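Local structure of PmbA-related protein (1VL4) at residues E17-L22 with I164-L169; G74-Q79 with E85-E90; P236-N241 with K353-L358; F251-S256 with A378-G383; K307-L310 with V314-T317. The protein is probably a metallopeptidase of the PmbA/TldD (U62) family, also put forward as a modulator of DNA gyrase. All coordinates share one frame; numbering follows the deposited sequence. Where two conformers were deposited one is given.

Interaction 1 (E17-L22 with I164-L169)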
# COMPACT_ATOMS: atom_id res chain seq x y z
N GLU A 17 -18.19 15.86 -25.01
CA GLU A 17 -19.49 16.36 -24.58
C GLU A 17 -19.46 16.68 -23.09
O GLU A 17 -19.97 17.71 -22.66
CB GLU A 17 -20.56 15.32 -24.82
CG GLU A 17 -20.98 15.16 -26.28
CD GLU A 17 -21.89 13.94 -26.48
OE1 GLU A 17 -21.46 12.78 -26.26
OE2 GLU A 17 -23.06 14.15 -26.85
N PHE A 18 -18.84 15.78 -22.34
CA PHE A 18 -18.71 15.91 -20.90
C PHE A 18 -17.90 17.17 -20.60
O PHE A 18 -18.37 18.04 -19.89
CB PHE A 18 -18.07 14.63 -20.35
CG PHE A 18 -18.04 14.53 -18.84
CD1 PHE A 18 -19.12 14.01 -18.14
CD2 PHE A 18 -16.92 14.93 -18.13
CE1 PHE A 18 -19.08 13.91 -16.76
CE2 PHE A 18 -16.90 14.84 -16.75
CZ PHE A 18 -17.95 14.32 -16.08
N LYS A 19 -16.71 17.30 -21.21
CA LYS A 19 -15.88 18.52 -21.16
C LYS A 19 -16.63 19.80 -21.49
O LYS A 19 -16.58 20.79 -20.74
CB LYS A 19 -14.66 18.37 -22.10
CG LYS A 19 -13.84 19.64 -22.34
CD LYS A 19 -12.90 19.47 -23.52
CE LYS A 19 -12.17 20.76 -23.83
NZ LYS A 19 -10.87 20.54 -24.58
N ASP A 20 -17.39 19.76 -22.58
CA ASP A 20 -18.13 20.90 -23.06
C ASP A 20 -19.19 21.32 -22.06
O ASP A 20 -19.36 22.53 -21.80
CB ASP A 20 -18.80 20.59 -24.41
CG ASP A 20 -17.81 20.51 -25.58
OD1 ASP A 20 -16.60 20.84 -25.43
OD2 ASP A 20 -18.24 20.09 -26.66
N ARG A 21 -19.92 20.35 -21.51
CA ARG A 21 -20.97 20.67 -20.55
C ARG A 21 -20.33 21.36 -19.34
O ARG A 21 -20.81 22.38 -18.88
CB ARG A 21 -21.70 19.40 -20.05
CG ARG A 21 -22.71 18.69 -21.00
CD ARG A 21 -24.12 19.33 -21.05
NE ARG A 21 -24.83 19.56 -19.76
CZ ARG A 21 -24.82 20.69 -19.05
NH1 ARG A 21 -24.09 21.75 -19.43
NH2 ARG A 21 -25.53 20.78 -17.92
N LEU A 22 -19.25 20.75 -18.84
CA LEU A 22 -18.53 21.28 -17.68
C LEU A 22 -17.97 22.69 -17.90
O LEU A 22 -18.10 23.54 -17.01
CB LEU A 22 -17.38 20.35 -17.30
CG LEU A 22 -17.73 19.07 -16.51
CD1 LEU A 22 -16.42 18.33 -16.25
CD2 LEU A 22 -18.44 19.37 -15.21
N ILE A 164 -5.11 13.05 -20.32
CA ILE A 164 -5.59 14.30 -20.93
C ILE A 164 -5.80 15.28 -19.79
O ILE A 164 -6.39 14.92 -18.77
CB ILE A 164 -6.94 14.14 -21.67
CG1 ILE A 164 -6.82 13.21 -22.90
CG2 ILE A 164 -7.45 15.50 -22.16
CD1 ILE A 164 -8.17 12.86 -23.53
N ILE A 165 -5.29 16.49 -19.93
CA ILE A 165 -5.60 17.58 -19.00
C ILE A 165 -6.10 18.78 -19.80
O ILE A 165 -5.47 19.21 -20.79
CB ILE A 165 -4.47 17.95 -18.06
CG1 ILE A 165 -3.81 16.69 -17.45
CG2 ILE A 165 -4.99 18.92 -16.95
CD1 ILE A 165 -2.56 16.94 -16.66
N THR A 166 -7.26 19.29 -19.41
CA THR A 166 -7.74 20.49 -20.10
C THR A 166 -8.46 21.38 -19.10
O THR A 166 -9.01 20.89 -18.12
CB THR A 166 -8.60 20.09 -21.33
OG1 THR A 166 -9.01 21.26 -22.05
CG2 THR A 166 -9.84 19.29 -20.89
N ASN A 167 -8.43 22.69 -19.35
CA ASN A 167 -9.08 23.66 -18.50
C ASN A 167 -9.61 24.87 -19.29
O ASN A 167 -9.29 25.02 -20.49
CB ASN A 167 -8.17 24.05 -17.33
CG ASN A 167 -7.00 24.87 -17.73
OD1 ASN A 167 -7.09 25.66 -18.64
ND2 ASN A 167 -5.89 24.77 -16.96
N THR A 168 -10.38 25.69 -18.60
CA THR A 168 -11.05 26.87 -19.18
C THR A 168 -10.05 28.04 -19.44
O THR A 168 -10.42 29.08 -19.98
CB THR A 168 -12.20 27.31 -18.29
OG1 THR A 168 -11.74 27.42 -16.93
CG2 THR A 168 -13.32 26.25 -18.35
N LEU A 169 -8.79 27.86 -19.06
CA LEU A 169 -7.70 28.80 -19.41
C LEU A 169 -6.99 28.41 -20.70
O LEU A 169 -5.89 28.92 -21.03
CB LEU A 169 -6.70 28.95 -18.26
CG LEU A 169 -7.21 29.55 -16.97
CD1 LEU A 169 -7.99 28.49 -16.15
CD2 LEU A 169 -5.97 30.10 -16.22
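K19 and T166 are the closest backbone positions across this contact, with K19 CA and T166 CA 8.4 Å apart, so helix 15-29 and strand 148-167 meet here through side chains alone. From the helix K19 reaches over with its carbon chain extended, CG lying anti to the backbone N (chi1 170°), and the two side chains cross at about a right angle. At the end of this arm K19 NZ donates a hydrogen bond to T166 OG1 over 3.2 Å, while K19 CE rests 4.0 Å from the methyl T166 CG2. T166 OG1 is held a second time by a hydrogen bond with the backbone oxygen of L171, in the turn that follows the strand. The ammonium group also has D172 and E16 as weak, long ion-pair partners. Shortening K19 to an alanine would probably leave T166 OG1 with L171 as its remaining partner and uncover the threonine methyl. At the strand's end, N167 OD1 accepts from L169 N at 2.8 Å, an Asx turn that starts the reversal into strand 172-188. Near T166, F23 adds an apolar contact from the same helix. The arrangement is that of a helix laid against one face of an antiparallel sheet.

Interaction 2 (G74-Q79 with E85-E90)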
# COMPACT_ATOMS: atom_id res chain seq x y z
N GLY A 74 -12.14 23.02 -5.46
CA GLY A 74 -13.14 22.02 -5.05
C GLY A 74 -12.96 20.90 -6.05
O GLY A 74 -12.82 21.16 -7.26
N THR A 75 -12.86 19.65 -5.59
CA THR A 75 -12.49 18.52 -6.50
C THR A 75 -13.41 17.30 -6.29
O THR A 75 -13.61 16.90 -5.13
CB THR A 75 -11.02 18.11 -6.26
OG1 THR A 75 -10.17 19.26 -6.35
CG2 THR A 75 -10.52 17.04 -7.29
N PHE A 76 -13.90 16.69 -7.40
CA PHE A 76 -14.70 15.43 -7.37
C PHE A 76 -14.06 14.46 -8.39
O PHE A 76 -13.62 14.89 -9.47
CB PHE A 76 -16.17 15.67 -7.70
CG PHE A 76 -16.99 14.41 -7.72
CD1 PHE A 76 -17.02 13.56 -6.60
CD2 PHE A 76 -17.67 14.02 -8.87
CE1 PHE A 76 -17.82 12.36 -6.60
CE2 PHE A 76 -18.44 12.84 -8.89
CZ PHE A 76 -18.52 12.00 -7.73
N ARG A 77 -13.86 13.21 -7.97
CA ARG A 77 -13.28 12.17 -8.83
C ARG A 77 -14.37 11.15 -9.14
O ARG A 77 -15.18 10.77 -8.27
CB ARG A 77 -12.05 11.50 -8.20
CG ARG A 77 -10.92 12.51 -7.88
CD ARG A 77 -9.54 11.86 -7.74
N THR A 78 -14.41 10.74 -10.40
CA THR A 78 -15.46 9.81 -10.89
C THR A 78 -14.76 8.84 -11.86
O THR A 78 -13.73 9.17 -12.44
CB THR A 78 -16.64 10.55 -11.51
OG1 THR A 78 -17.69 9.62 -11.78
CG2 THR A 78 -16.27 11.30 -12.79
N GLN A 79 -15.23 7.59 -11.88
CA GLN A 79 -14.80 6.58 -12.84
C GLN A 79 -15.95 6.39 -13.86
O GLN A 79 -15.94 5.43 -14.58
CB GLN A 79 -14.43 5.25 -12.15
CG GLN A 79 -13.05 5.27 -11.59
CD GLN A 79 -12.70 4.10 -10.73
OE1 GLN A 79 -13.48 3.15 -10.56
NE2 GLN A 79 -11.50 4.16 -10.13
N GLU A 85 -23.39 17.85 -14.69
CA GLU A 85 -23.85 18.91 -13.82
C GLU A 85 -23.80 18.48 -12.35
O GLU A 85 -23.43 19.27 -11.49
CB GLU A 85 -25.22 19.44 -14.19
CG GLU A 85 -25.67 20.49 -13.17
CD GLU A 85 -26.88 21.28 -13.60
OE1 GLU A 85 -28.01 20.72 -13.59
OE2 GLU A 85 -26.70 22.47 -13.93
N LYS A 86 -24.15 17.22 -12.06
CA LYS A 86 -23.98 16.67 -10.70
C LYS A 86 -22.53 16.66 -10.28
O LYS A 86 -22.21 17.07 -9.17
CB LYS A 86 -24.62 15.27 -10.58
CG LYS A 86 -26.11 15.36 -10.74
CD LYS A 86 -26.87 14.02 -10.70
CE LYS A 86 -28.37 14.30 -10.94
NZ LYS A 86 -29.26 13.48 -10.08
N CYS A 87 -21.65 16.19 -11.16
CA CYS A 87 -20.21 16.24 -10.92
C CYS A 87 -19.68 17.66 -10.62
O CYS A 87 -18.91 17.86 -9.68
CB CYS A 87 -19.48 15.74 -12.13
SG CYS A 87 -19.63 13.96 -12.34
N PHE A 88 -20.10 18.63 -11.43
CA PHE A 88 -19.71 20.00 -11.26
C PHE A 88 -20.23 20.53 -9.93
O PHE A 88 -19.48 21.13 -9.15
CB PHE A 88 -20.20 20.84 -12.45
CG PHE A 88 -19.99 22.31 -12.29
CD1 PHE A 88 -20.97 23.08 -11.67
CD2 PHE A 88 -18.82 22.93 -12.74
CE1 PHE A 88 -20.82 24.45 -11.50
CE2 PHE A 88 -18.65 24.30 -12.57
CZ PHE A 88 -19.66 25.06 -11.95
N GLU A 89 -21.50 20.29 -9.64
CA GLU A 89 -22.10 20.78 -8.41
C GLU A 89 -21.42 20.17 -7.17
O GLU A 89 -21.25 20.84 -6.15
CB GLU A 89 -23.62 20.52 -8.40
CG GLU A 89 -24.44 21.30 -9.48
CD GLU A 89 -24.36 22.85 -9.38
OE1 GLU A 89 -23.95 23.40 -8.33
OE2 GLU A 89 -24.75 23.52 -10.38
N GLU A 90 -20.97 18.93 -7.29
CA GLU A 90 -20.24 18.27 -6.22
C GLU A 90 -18.89 18.95 -5.99
O GLU A 90 -18.52 19.26 -4.86
CB GLU A 90 -20.06 16.79 -6.57
CG GLU A 90 -19.50 15.93 -5.47
CD GLU A 90 -20.45 15.69 -4.29
OE1 GLU A 90 -21.62 16.13 -4.26
OE2 GLU A 90 -19.97 15.09 -3.33
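The ring of F76 is touched by the helix at two places. E90 CG lies over one face, 3.6 Å from F76 CD1, in a CH-pi contact displaced toward the rim and 27° off the ring normal. At the ring edge, close to its plane, C87 SG approaches F76 CE2 to 3.8 Å, a cysteine sulfur-aromatic contact. The same sulfur reaches the methyl of T78, with C87 SG 4.3 Å from T78 CG2. F76 starts toward the helix, and CG anti to the backbone N carries the ring on to C87 and E90. Chi1 brings E90 CG over the ring, and the bend at chi2 turns the carboxylate, whose plane stands 71° from the ring. Farther out, F76 is fixed by backbone hydrogen bonds to I65 of strand 51-69, and I65 also packs on C87. R41 of the second subunit packs against F76 and forms a weak, long ion pair with E90 OE2. R77 makes backbone hydrogen bonds to the second subunit. Strand 74-78 and helix 85-90 run 141° apart, a beta-alpha unit whose helix lies on one face of an antiparallel sheet, over its outermost strand within the chain, next to the dimer interface.

Interaction 3 (P236-N241 with K353-L358)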
# COMPACT_ATOMS: atom_id res chain seq x y z
N PRO A 236 35.92 1.42 1.79
CA PRO A 236 35.52 1.97 0.49
C PRO A 236 34.40 1.07 -0.07
O PRO A 236 34.41 -0.15 0.17
CB PRO A 236 36.80 1.89 -0.37
CG PRO A 236 37.88 1.46 0.52
CD PRO A 236 37.30 0.92 1.79
N VAL A 237 33.42 1.68 -0.73
CA VAL A 237 32.27 0.95 -1.23
C VAL A 237 32.08 1.24 -2.70
O VAL A 237 31.88 2.40 -3.11
CB VAL A 237 30.97 1.28 -0.44
CG1 VAL A 237 29.74 0.73 -1.16
CG2 VAL A 237 31.03 0.70 0.99
N LEU A 238 32.14 0.18 -3.52
CA LEU A 238 31.71 0.30 -4.91
C LEU A 238 30.22 -0.07 -4.93
O LEU A 238 29.85 -1.24 -4.81
CB LEU A 238 32.55 -0.59 -5.81
CG LEU A 238 32.16 -0.80 -7.27
CD1 LEU A 238 31.68 0.45 -7.90
CD2 LEU A 238 33.40 -1.40 -7.99
N MET A 239 29.36 0.93 -5.00
CA MET A 239 27.94 0.67 -5.03
C MET A 239 27.45 0.46 -6.45
O MET A 239 27.36 1.40 -7.24
CB MET A 239 27.21 1.77 -4.33
CG MET A 239 25.71 1.57 -4.34
SD MET A 239 24.89 2.48 -3.03
CE MET A 239 25.78 1.84 -1.65
N ARG A 240 27.14 -0.79 -6.79
CA ARG A 240 26.66 -1.09 -8.12
C ARG A 240 25.37 -0.32 -8.41
O ARG A 240 24.61 0.01 -7.50
CB ARG A 240 26.41 -2.57 -8.30
CG ARG A 240 26.35 -3.01 -9.76
CD ARG A 240 26.25 -4.49 -9.90
NE ARG A 240 24.92 -4.96 -9.52
CZ ARG A 240 24.59 -6.24 -9.41
NH1 ARG A 240 23.37 -6.55 -9.03
NH2 ARG A 240 25.48 -7.19 -9.69
N ASN A 241 25.18 -0.04 -9.70
CA ASN A 241 23.99 0.64 -10.21
C ASN A 241 22.67 0.19 -9.56
O ASN A 241 21.87 1.02 -9.12
CB ASN A 241 23.93 0.63 -11.78
CG ASN A 241 24.11 -0.74 -12.43
OD1 ASN A 241 23.92 -1.79 -11.81
ND2 ASN A 241 24.41 -0.73 -13.75
N LYS A 353 34.49 5.35 -16.45
CA LYS A 353 35.04 4.05 -16.05
C LYS A 353 33.99 2.93 -16.12
O LYS A 353 32.85 3.09 -15.70
CB LYS A 353 35.61 4.13 -14.64
CG LYS A 353 36.79 5.12 -14.43
CD LYS A 353 37.99 4.74 -15.21
CE LYS A 353 39.30 5.35 -14.64
NZ LYS A 353 39.21 6.81 -14.41
N SER A 354 34.39 1.76 -16.61
CA SER A 354 33.51 0.61 -16.53
C SER A 354 33.50 0.11 -15.09
O SER A 354 34.31 0.54 -14.26
CB SER A 354 34.03 -0.49 -17.43
OG SER A 354 35.26 -0.95 -16.92
N PHE A 355 32.58 -0.82 -14.80
CA PHE A 355 32.58 -1.47 -13.50
C PHE A 355 33.93 -2.12 -13.16
O PHE A 355 34.47 -1.98 -12.05
CB PHE A 355 31.45 -2.50 -13.45
CG PHE A 355 31.25 -3.08 -12.09
CD1 PHE A 355 30.41 -2.48 -11.18
CD2 PHE A 355 31.91 -4.22 -11.72
CE1 PHE A 355 30.25 -3.02 -9.93
CE2 PHE A 355 31.75 -4.76 -10.47
CZ PHE A 355 30.91 -4.16 -9.58
N GLU A 356 34.44 -2.87 -14.11
CA GLU A 356 35.73 -3.54 -13.94
C GLU A 356 36.86 -2.55 -13.64
O GLU A 356 37.75 -2.85 -12.84
CB GLU A 356 36.03 -4.35 -15.21
CG GLU A 356 37.33 -5.17 -15.20
CD GLU A 356 37.50 -6.06 -13.97
OE1 GLU A 356 36.48 -6.62 -13.48
OE2 GLU A 356 38.66 -6.19 -13.50
N GLU A 357 36.83 -1.37 -14.28
CA GLU A 357 37.79 -0.31 -14.01
C GLU A 357 37.62 0.28 -12.61
O GLU A 357 38.60 0.50 -11.89
CB GLU A 357 37.69 0.81 -15.06
CG GLU A 357 38.25 0.37 -16.43
CD GLU A 357 38.03 1.38 -17.56
OE1 GLU A 357 36.90 1.90 -17.75
OE2 GLU A 357 39.01 1.63 -18.28
N LEU A 358 36.38 0.48 -12.20
CA LEU A 358 36.08 0.88 -10.83
C LEU A 358 36.56 -0.12 -9.76
O LEU A 358 37.05 0.28 -8.71
CB LEU A 358 34.56 1.13 -10.66
CG LEU A 358 33.94 2.30 -11.41
CD1 LEU A 358 32.51 2.44 -10.95
CD2 LEU A 358 34.69 3.64 -11.28
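The F355 ring has L238 CD2 over one face, 4.3 Å from the ring centroid and 23° off the normal, a CH-pi contact displaced toward the rim. R240 CG comes to the same ring obliquely, 3.9 Å from F355 CE1, and its guanidinium plane is turned 56° from the ring. This is helix-on-sheet packing: the first turn of helix 355-362 lies on strand 233-239, whose parallel neighbour 365-372 follows that helix in the chain. F355 reaches the strand with CG anti to its own backbone N, which brings the CE1 side of the ring to both L238 and R240. One turn farther along, L358 meets L238 at about a right angle, with L358 CD1 3.7 Å from L238 CD1. L238 thus sits between two helix residues, its CG 4.0 Å from F355 CE1. An alanine in place of L238 would probably open a gap between F355 and L358 and leave the ring face without its methyl cover. R240 meets the ring with its CB and CG, while its charged end turns elsewhere, where NH1 forms salt bridges with E220 and E370 and NE is hydrogen-bonded to T242. V367 of strand 365-372 touches both L238 and F355, joining the parallel neighbour to the contact. The helix start is fixed by a capping box. E357 N donates to S354 OG, and in return S354 N donates to the anti lone pair of E357 OE1, 2.8 Å away and nearly straight at 168°.

Interaction 4 (F251-S256 with A378-G383)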
# COMPACT_ATOMS: atom_id res chain seq x y z
N PHE A 251 16.57 10.63 -2.17
CA PHE A 251 16.89 12.00 -2.52
C PHE A 251 15.64 12.76 -2.99
O PHE A 251 15.58 13.98 -2.95
CB PHE A 251 17.93 11.97 -3.64
CG PHE A 251 18.63 13.28 -3.88
CD1 PHE A 251 19.25 13.95 -2.85
CD2 PHE A 251 18.66 13.82 -5.15
CE1 PHE A 251 19.90 15.18 -3.10
CE2 PHE A 251 19.32 15.01 -5.40
CZ PHE A 251 19.94 15.69 -4.38
N ILE A 252 14.64 12.03 -3.42
CA ILE A 252 13.50 12.65 -4.10
C ILE A 252 12.68 13.60 -3.17
O ILE A 252 12.48 14.76 -3.53
CB ILE A 252 12.65 11.59 -4.82
CG1 ILE A 252 13.38 11.09 -6.08
CG2 ILE A 252 11.24 12.14 -5.14
CD1 ILE A 252 12.69 9.88 -6.80
N PRO A 253 12.28 13.14 -1.97
CA PRO A 253 11.64 14.09 -1.04
C PRO A 253 12.50 15.32 -0.66
O PRO A 253 11.96 16.41 -0.44
CB PRO A 253 11.32 13.23 0.19
CG PRO A 253 11.39 11.79 -0.25
CD PRO A 253 12.35 11.77 -1.41
N MET A 254 13.83 15.16 -0.63
CA MET A 254 14.74 16.27 -0.27
C MET A 254 14.71 17.44 -1.24
O MET A 254 14.92 18.60 -0.85
CB MET A 254 16.20 15.78 -0.20
CG MET A 254 16.36 14.52 0.61
SD MET A 254 18.09 14.12 0.82
CE MET A 254 17.91 12.76 1.97
N ILE A 255 14.48 17.12 -2.50
CA ILE A 255 14.53 18.13 -3.54
C ILE A 255 13.15 18.72 -3.87
O ILE A 255 13.07 19.68 -4.63
CB ILE A 255 15.28 17.65 -4.82
CG1 ILE A 255 14.61 16.45 -5.47
CG2 ILE A 255 16.76 17.49 -4.50
CD1 ILE A 255 15.28 16.02 -6.80
N SER A 256 12.08 18.21 -3.25
CA SER A 256 10.78 18.95 -3.26
C SER A 256 10.80 20.34 -2.59
O SER A 256 11.05 20.47 -1.36
CB SER A 256 9.69 18.09 -2.65
OG SER A 256 8.53 18.85 -2.45
N ALA A 378 15.33 4.18 5.60
CA ALA A 378 15.81 5.40 4.94
C ALA A 378 15.04 6.65 5.39
O ALA A 378 13.87 6.70 5.16
CB ALA A 378 15.71 5.23 3.46
N ASN A 379 15.69 7.62 6.04
CA ASN A 379 15.03 8.83 6.50
C ASN A 379 15.40 10.04 5.65
O ASN A 379 16.48 10.61 5.80
CB ASN A 379 15.36 9.12 7.98
CG ASN A 379 14.50 10.25 8.56
OD1 ASN A 379 14.34 11.30 7.93
ND2 ASN A 379 13.97 10.05 9.77
N SER A 380 14.46 10.45 4.79
CA SER A 380 14.67 11.57 3.89
C SER A 380 14.61 12.92 4.60
O SER A 380 15.04 13.95 4.04
CB SER A 380 13.68 11.49 2.74
OG SER A 380 13.89 10.30 1.99
N ILE A 381 14.13 12.95 5.84
CA ILE A 381 14.14 14.22 6.57
C ILE A 381 15.54 14.48 7.09
O ILE A 381 16.03 15.58 7.01
CB ILE A 381 13.10 14.29 7.70
CG1 ILE A 381 11.69 13.98 7.17
CG2 ILE A 381 13.10 15.71 8.33
CD1 ILE A 381 10.70 13.71 8.29
N SER A 382 16.18 13.47 7.66
CA SER A 382 17.53 13.63 8.22
C SER A 382 18.61 13.32 7.19
O SER A 382 19.73 13.79 7.31
CB SER A 382 17.75 12.67 9.37
OG SER A 382 17.45 11.35 8.97
N GLY A 383 18.27 12.47 6.24
CA GLY A 383 19.24 11.88 5.30
C GLY A 383 19.80 10.55 5.77
O GLY A 383 20.48 9.83 5.00
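Van der Waals contacts carry the meeting of M254 and P253 with the loop 378-383. M254 runs out fully extended, so that its terminal methyl CE lies 3.7 Å from G383 CA. P253 lays its ring beside the S380 side chain, with P253 CB 3.9 Å from S380 CB and P253 CG 3.7 Å from S380 OG. M254 CG also approaches the backbone oxygen S380 O at 3.7 Å, so the methionine lies against main chain more than side chain. At G383 a side chain would come close to M254 CE and would also press on the preceding carbonyl, given its positive phi of 92°. The surroundings here are a short, weakly bonded helix, 252-255, set against the loop that leads from helix 374-377 into strand 384-395 of the C-terminal region's mixed sheet. No hydrogen bond joins the two segments directly; S380 OG is bonded to O of M250, just before F251, and the other polar bonds brace the loop. N379 OD1 accepts from S382 N at 2.9 Å, an Asx motif, with the donor 51° above the carbonyl plane, and from I381 N through a weak bond. G383 N closes the turn onto N379 O at 2.6 Å. S382 OG is hydrogen-bonded to the backbone N of E384. L413 of helix 412-417 and L267 also pack on M254.

Interaction 5 (K307-L310 with V314-T317)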
# COMPACT_ATOMS: atom_id res chain seq x y z
N LYS A 307 16.94 19.66 -16.47
CA LYS A 307 17.82 20.56 -15.72
C LYS A 307 18.72 19.79 -14.79
O LYS A 307 18.41 18.68 -14.42
CB LYS A 307 17.03 21.60 -14.90
CG LYS A 307 16.16 21.00 -13.84
CD LYS A 307 14.87 20.43 -14.41
CE LYS A 307 13.72 20.46 -13.44
NZ LYS A 307 12.60 19.69 -14.04
N PHE A 308 19.81 20.42 -14.38
CA PHE A 308 20.59 19.90 -13.26
C PHE A 308 19.93 20.20 -11.91
O PHE A 308 19.52 21.34 -11.60
CB PHE A 308 22.01 20.45 -13.26
CG PHE A 308 22.83 19.98 -14.43
CD1 PHE A 308 23.52 18.77 -14.36
CD2 PHE A 308 22.94 20.76 -15.57
CE1 PHE A 308 24.25 18.36 -15.40
CE2 PHE A 308 23.71 20.35 -16.63
CZ PHE A 308 24.36 19.13 -16.55
N VAL A 309 19.84 19.16 -11.10
CA VAL A 309 19.61 19.34 -9.68
C VAL A 309 20.96 19.55 -8.96
O VAL A 309 21.12 20.51 -8.21
CB VAL A 309 18.79 18.18 -9.09
CG1 VAL A 309 18.49 18.46 -7.60
CG2 VAL A 309 17.48 18.04 -9.86
N LEU A 310 21.92 18.67 -9.24
CA LEU A 310 23.29 18.86 -8.85
C LEU A 310 24.12 18.96 -10.09
O LEU A 310 24.03 18.13 -11.00
CB LEU A 310 23.78 17.66 -8.02
CG LEU A 310 23.77 17.67 -6.50
CD1 LEU A 310 22.78 18.62 -5.87
CD2 LEU A 310 23.56 16.22 -5.99
N VAL A 314 27.12 20.86 -7.04
CA VAL A 314 26.51 22.10 -6.56
C VAL A 314 25.01 21.99 -6.71
O VAL A 314 24.53 21.62 -7.79
CB VAL A 314 27.10 23.34 -7.29
CG1 VAL A 314 26.42 24.63 -6.85
CG2 VAL A 314 28.63 23.44 -7.06
N LEU A 315 24.26 22.24 -5.63
CA LEU A 315 22.81 22.27 -5.71
C LEU A 315 22.29 23.54 -6.46
O LEU A 315 22.43 24.68 -5.99
CB LEU A 315 22.20 22.17 -4.31
CG LEU A 315 20.68 22.21 -4.23
CD1 LEU A 315 20.02 20.95 -4.76
CD2 LEU A 315 20.23 22.47 -2.77
N LYS A 316 21.64 23.30 -7.60
CA LYS A 316 21.21 24.35 -8.51
C LYS A 316 19.79 24.76 -8.33
O LYS A 316 19.50 25.89 -8.56
CB LYS A 316 21.37 23.95 -9.99
CG LYS A 316 22.75 23.39 -10.33
CD LYS A 316 23.88 24.37 -9.97
CE LYS A 316 23.83 25.60 -10.84
NZ LYS A 316 25.12 26.36 -10.81
N THR A 317 18.88 23.83 -8.01
CA THR A 317 17.45 24.20 -7.91
C THR A 317 16.74 23.15 -7.11
O THR A 317 17.19 22.01 -7.08
CB THR A 317 16.75 24.27 -9.32
OG1 THR A 317 15.36 24.67 -9.20
CG2 THR A 317 16.81 22.92 -10.05
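V309 and L315 lie side by side and point the same way, with V309 CG1 4.1 Å from L315 CD1. L310 instead crosses L315 at a slant, bringing L310 CD1 within 3.8 Å of L315 CD1 and within 3.7 Å of L315 CA. L315 reaches both because its CG is anti to the backbone N (chi1 179°). L310 and L315 form the antiparallel non-hydrogen-bonded pair of a beta hairpin, their CA atoms 4.7 Å apart. Beside this pair K316 N donates to V309 O over 2.9 Å. A CA-H...O contact, L310 CA to V314 O, supplements it. At the other end of the contact T317 sends its methyl CG2 to F308 O, 3.5 Å away, while K316 rests CB and CG near F308 O, and its chain then bends at chi2 and chi3 to carry the amine off. The backbone oxygen of T317 is buried against V309 CG1 and has no polar partner. K307 leaves the hairpin with its ammonium group in a salt bridge to D284, and K283 forms a cation-pi contact with F308. V309 and L310 both face I282, a classic beta bulge that turns a corner in strand 307-311. Strand 314-315 is outermost of its sheet within the chain, strand 307-311 lies between it and strand 282-285, and F251 packs on L310 from the segment leading into helix 252-255.

From the N terminus, interaction 1 closes a loop of 141 residues between helix 15-29 and strand 148-167. Interaction 2 falls inside that loop and touches interaction 1, with L22 packed on F88 and F18 near C87; both reach the same six-stranded sheet. After these two close, interaction 3 opens at strand 233-239 and closes at helix 355-362. Interaction 4 begins within this span and ends after it, so the two cross along the chain. Interaction 5, a short hairpin, is enclosed by both and touches interaction 4, where F251 and I255 pack on V309 and L310. Interactions 1 and 3 lie on opposite sides of the chain's centre, their centres about 51 Å apart.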